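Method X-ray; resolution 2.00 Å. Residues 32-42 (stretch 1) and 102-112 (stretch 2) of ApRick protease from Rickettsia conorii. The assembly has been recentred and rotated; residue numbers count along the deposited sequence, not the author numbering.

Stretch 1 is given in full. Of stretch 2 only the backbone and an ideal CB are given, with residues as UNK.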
# COMPACT_ATOMS: atom_id res chain seq x y z
N ILE A 32 20.72 -3.27 -16.84
CA ILE A 32 21.28 -4.60 -17.02
C ILE A 32 20.11 -5.54 -17.17
O ILE A 32 19.15 -5.46 -16.42
CB ILE A 32 22.12 -5.05 -15.80
CG1 ILE A 32 23.31 -4.13 -15.51
CG2 ILE A 32 22.64 -6.47 -16.00
CD1 ILE A 32 24.41 -4.15 -16.53
N LYS A 33 20.22 -6.49 -18.09
CA LYS A 33 19.24 -7.53 -18.28
C LYS A 33 19.64 -8.77 -17.53
O LYS A 33 20.72 -9.30 -17.70
CB LYS A 33 19.10 -7.84 -19.76
CG LYS A 33 17.88 -8.72 -20.03
CD LYS A 33 17.83 -9.12 -21.48
CE LYS A 33 16.43 -9.52 -21.89
NZ LYS A 33 16.42 -10.07 -23.28
N PHE A 34 18.76 -9.23 -16.65
CA PHE A 34 18.98 -10.46 -15.89
C PHE A 34 18.01 -11.52 -16.27
O PHE A 34 16.84 -11.23 -16.61
CB PHE A 34 18.74 -10.20 -14.40
CG PHE A 34 19.77 -9.35 -13.78
CD1 PHE A 34 20.98 -9.89 -13.41
CD2 PHE A 34 19.56 -7.98 -13.61
CE1 PHE A 34 21.98 -9.07 -12.88
CE2 PHE A 34 20.54 -7.17 -13.03
CZ PHE A 34 21.75 -7.71 -12.67
N MET A 35 18.47 -12.76 -16.23
CA MET A 35 17.59 -13.90 -16.21
C MET A 35 17.33 -14.28 -14.76
O MET A 35 18.26 -14.36 -13.96
CB MET A 35 18.23 -15.06 -16.95
CG MET A 35 17.30 -16.28 -17.11
SD MET A 35 18.03 -17.56 -18.16
CE MET A 35 19.06 -18.35 -16.98
N VAL A 36 16.06 -14.48 -14.41
CA VAL A 36 15.69 -15.00 -13.07
C VAL A 36 16.08 -16.49 -12.94
O VAL A 36 15.82 -17.28 -13.85
CB VAL A 36 14.19 -14.85 -12.83
CG1 VAL A 36 13.80 -15.49 -11.49
CG2 VAL A 36 13.83 -13.38 -12.89
N ASP A 37 16.81 -16.82 -11.88
CA ASP A 37 17.27 -18.20 -11.60
C ASP A 37 17.07 -18.49 -10.12
O ASP A 37 17.83 -17.96 -9.29
CB ASP A 37 18.74 -18.34 -11.96
CG ASP A 37 19.23 -19.78 -11.94
OD1 ASP A 37 18.47 -20.66 -11.49
OD2 ASP A 37 20.37 -20.04 -12.38
N THR A 38 15.99 -19.21 -9.78
CA THR A 38 15.64 -19.59 -8.39
C THR A 38 16.66 -20.57 -7.79
O THR A 38 16.71 -20.70 -6.60
CB THR A 38 14.21 -20.21 -8.27
OG1 THR A 38 14.07 -21.26 -9.23
CG2 THR A 38 13.13 -19.17 -8.50
N GLY A 39 17.45 -21.21 -8.65
CA GLY A 39 18.60 -22.02 -8.33
C GLY A 39 19.93 -21.31 -8.22
O GLY A 39 20.92 -21.97 -8.04
N ALA A 40 19.95 -19.97 -8.32
CA ALA A 40 21.07 -19.12 -7.89
C ALA A 40 20.85 -18.44 -6.53
O ALA A 40 19.72 -18.19 -6.10
CB ALA A 40 21.30 -18.03 -8.91
N SER A 41 21.95 -18.06 -5.88
CA SER A 41 21.85 -17.35 -4.62
C SER A 41 22.09 -15.86 -4.89
O SER A 41 21.14 -15.09 -5.06
CB SER A 41 22.82 -17.93 -3.57
OG SER A 41 24.14 -18.02 -4.19
N ASP A 42 23.37 -15.47 -4.95
CA ASP A 42 23.73 -14.05 -5.21
C ASP A 42 23.67 -13.81 -6.69
O ASP A 42 23.45 -14.76 -7.50
CB ASP A 42 25.08 -13.66 -4.55
CG ASP A 42 26.27 -14.42 -5.14
OD1 ASP A 42 26.16 -15.62 -5.40
OD2 ASP A 42 27.32 -13.82 -5.42
N UNK A 102 26.28 -16.72 -20.32
CA UNK A 102 25.58 -16.00 -21.42
C UNK A 102 24.78 -14.77 -21.00
O UNK A 102 24.75 -13.76 -21.69
CB UNK A 102 24.63 -16.97 -22.12
N UNK A 103 24.14 -14.85 -19.85
CA UNK A 103 23.38 -13.71 -19.37
C UNK A 103 23.46 -13.65 -17.86
O UNK A 103 23.52 -14.70 -17.17
CB UNK A 103 21.92 -13.79 -19.83
N UNK A 104 23.48 -12.43 -17.32
CA UNK A 104 23.58 -12.28 -15.91
C UNK A 104 22.37 -12.86 -15.23
O UNK A 104 21.27 -12.85 -15.81
CB UNK A 104 23.76 -10.81 -15.54
N UNK A 105 22.55 -13.31 -13.99
CA UNK A 105 21.54 -14.01 -13.25
C UNK A 105 21.17 -13.26 -12.02
O UNK A 105 22.01 -12.87 -11.25
CB UNK A 105 22.01 -15.42 -12.89
N UNK A 106 19.88 -13.20 -11.78
CA UNK A 106 19.35 -12.69 -10.55
C UNK A 106 18.84 -13.88 -9.78
O UNK A 106 18.01 -14.66 -10.27
CB UNK A 106 18.26 -11.64 -10.78
N UNK A 107 19.26 -13.98 -8.53
CA UNK A 107 18.98 -15.20 -7.74
C UNK A 107 18.12 -14.91 -6.54
O UNK A 107 17.57 -13.79 -6.40
CB UNK A 107 20.28 -15.85 -7.28
N UNK A 108 18.00 -15.91 -5.68
CA UNK A 108 17.09 -15.87 -4.55
C UNK A 108 17.50 -14.89 -3.53
O UNK A 108 16.63 -14.38 -2.80
CB UNK A 108 16.97 -17.25 -3.90
N UNK A 109 18.81 -14.63 -3.37
CA UNK A 109 19.19 -13.65 -2.30
C UNK A 109 18.58 -12.25 -2.54
O UNK A 109 18.07 -11.64 -1.62
CB UNK A 109 20.71 -13.53 -2.22
N UNK A 110 18.51 -11.80 -3.80
CA UNK A 110 17.83 -10.53 -4.08
C UNK A 110 16.27 -10.74 -4.08
O UNK A 110 15.52 -9.92 -3.52
CB UNK A 110 18.30 -9.97 -5.42
N UNK A 111 15.81 -11.81 -4.72
CA UNK A 111 14.37 -12.01 -4.91
C UNK A 111 13.61 -12.14 -3.59
O UNK A 111 12.48 -11.68 -3.49
CB UNK A 111 14.13 -13.26 -5.76
N UNK A 112 14.28 -12.75 -2.59
CA UNK A 112 13.74 -12.91 -1.26
C UNK A 112 13.54 -11.64 -0.53
O UNK A 112 12.79 -11.60 0.43
CB UNK A 112 14.65 -13.82 -0.43

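Position 102 has nothing of stretch 1 within 5.5 Å of its ideal CB, so the contact sets no preference; the residue is Asp102, poorly ordered.

At 103 the CA-to-CB bond points toward stretch 1, with the ideal CB 4.9 Å from Met35 CB. The extended backbone (-146/145) and the neighbouring aliphatic chains suit Ile, Val, Leu or Met. Ile103 puts CG2 3.7 Å from Met35 CB and CD1 4.0 Å from Lys33 CD.

At 104 the backbone O accepts from Met35 N (2.8 Å, 164°), while a water accepts from its N at 3.1 Å and donates to Lys33 O at 2.7 Å. The ideal CB lies 3.6 Å from Phe34 CD1, which favours a small residue such as Ala, Ser or Thr. It is Ser104, whose OG bonds elsewhere in the structure.

The ideal CB of 105 shares a sheet face with Met35, 4.5 Å from Asp37 CB. Leu, Met or Ile could reach this largely apolar patch; a basic chain might seek the Asp37 carboxylate. Leu105 takes the apolar option, with CD2 3.5 Å from Met35 CE and CD1 3.7 Å from Asp37 OD2.

Position 106 is held at both backbone ends: its N donates to Met35 O (3.0 Å, 169°) and its O accepts from Asp37 N (2.9 Å, 164°). CB joins the face of Phe34 and Val36, where Leu, Ile or Val would suit. Leu106 packs CB 3.9 Å from Phe34 CB.

At 107 an ideal CB would lie 2.5 Å from Ser41 O and 2.7 Å from Ala40 O, both clashes. Glycine is therefore strongly indicated, and Gly107 is found, at the helix N-cap position.

The N of 108 donates to Ala40 O (2.9 Å, 176°). CB points sideways, 4.4 Å from Thr38 O, so a flexible chain such as Met, Leu or Gln could run along the turn. Met108, m at all three chi angles, brings CG 3.1 Å from Thr38 O and SD 4.0 Å from Thr38 CG2.

At 109, N donates to Ser41 O (2.9 Å, 154°), and the ideal CB is only 3.3 Å from that oxygen. Small Ser, Ala or Thr are plausible; Ser109 places OG 3.0 Å from Ser41 O.

At 110 CA-to-CB points sideways and nothing of stretch 1 lies within 5.5 Å of the ideal CB, so stretch 1 gives no preference; it is Leu110.

At 111 CB points toward stretch 1 but remains distant, inviting a longer apolar chain. Leu111 CD1 reaches Val36 CG1 at 3.8 Å.

Position 112 is out of reach; it is Glu112.

Stretch 2 102-112: DISLLGMSLLE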
# COMPACT_ATOMS: atom_id res chain seq x y z
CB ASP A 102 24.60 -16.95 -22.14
CG ASP A 102 24.44 -16.62 -23.61
OD1 ASP A 102 25.46 -16.55 -24.32
OD2 ASP A 102 23.29 -16.43 -24.06
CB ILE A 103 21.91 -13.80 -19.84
CG1 ILE A 103 21.19 -12.52 -19.54
CG2 ILE A 103 21.23 -14.97 -19.18
CD1 ILE A 103 19.92 -12.33 -20.31
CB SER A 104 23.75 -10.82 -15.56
OG SER A 104 25.00 -10.40 -16.00
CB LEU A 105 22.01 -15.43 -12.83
CG LEU A 105 22.48 -16.36 -13.97
CD1 LEU A 105 23.01 -17.68 -13.42
CD2 LEU A 105 21.37 -16.62 -14.97
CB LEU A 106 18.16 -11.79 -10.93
CG LEU A 106 17.70 -10.74 -9.95
CD1 LEU A 106 16.72 -9.83 -10.69
CD2 LEU A 106 17.02 -11.41 -8.81
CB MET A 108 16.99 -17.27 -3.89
CG MET A 108 16.26 -18.27 -4.74
SD MET A 108 14.55 -17.69 -5.01
CE MET A 108 13.94 -17.48 -3.38
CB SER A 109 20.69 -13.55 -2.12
OG SER A 109 21.22 -14.87 -2.04
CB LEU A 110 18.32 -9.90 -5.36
CG LEU A 110 17.73 -8.52 -5.77
CD1 LEU A 110 17.89 -7.45 -4.71
CD2 LEU A 110 18.38 -8.03 -7.04
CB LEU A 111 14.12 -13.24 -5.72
CG LEU A 111 14.45 -13.06 -7.21
CD1 LEU A 111 14.42 -14.40 -7.87
CD2 LEU A 111 13.50 -12.12 -7.92
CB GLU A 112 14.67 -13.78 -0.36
CG GLU A 112 14.47 -15.23 -0.62
CD GLU A 112 15.57 -16.12 -0.00
OE1 GLU A 112 16.55 -15.60 0.61
OE2 GLU A 112 15.44 -17.37 -0.14
O HOH W 1 23.09 -9.71 -18.82
O HOH W 2 20.35 -12.72 -6.07
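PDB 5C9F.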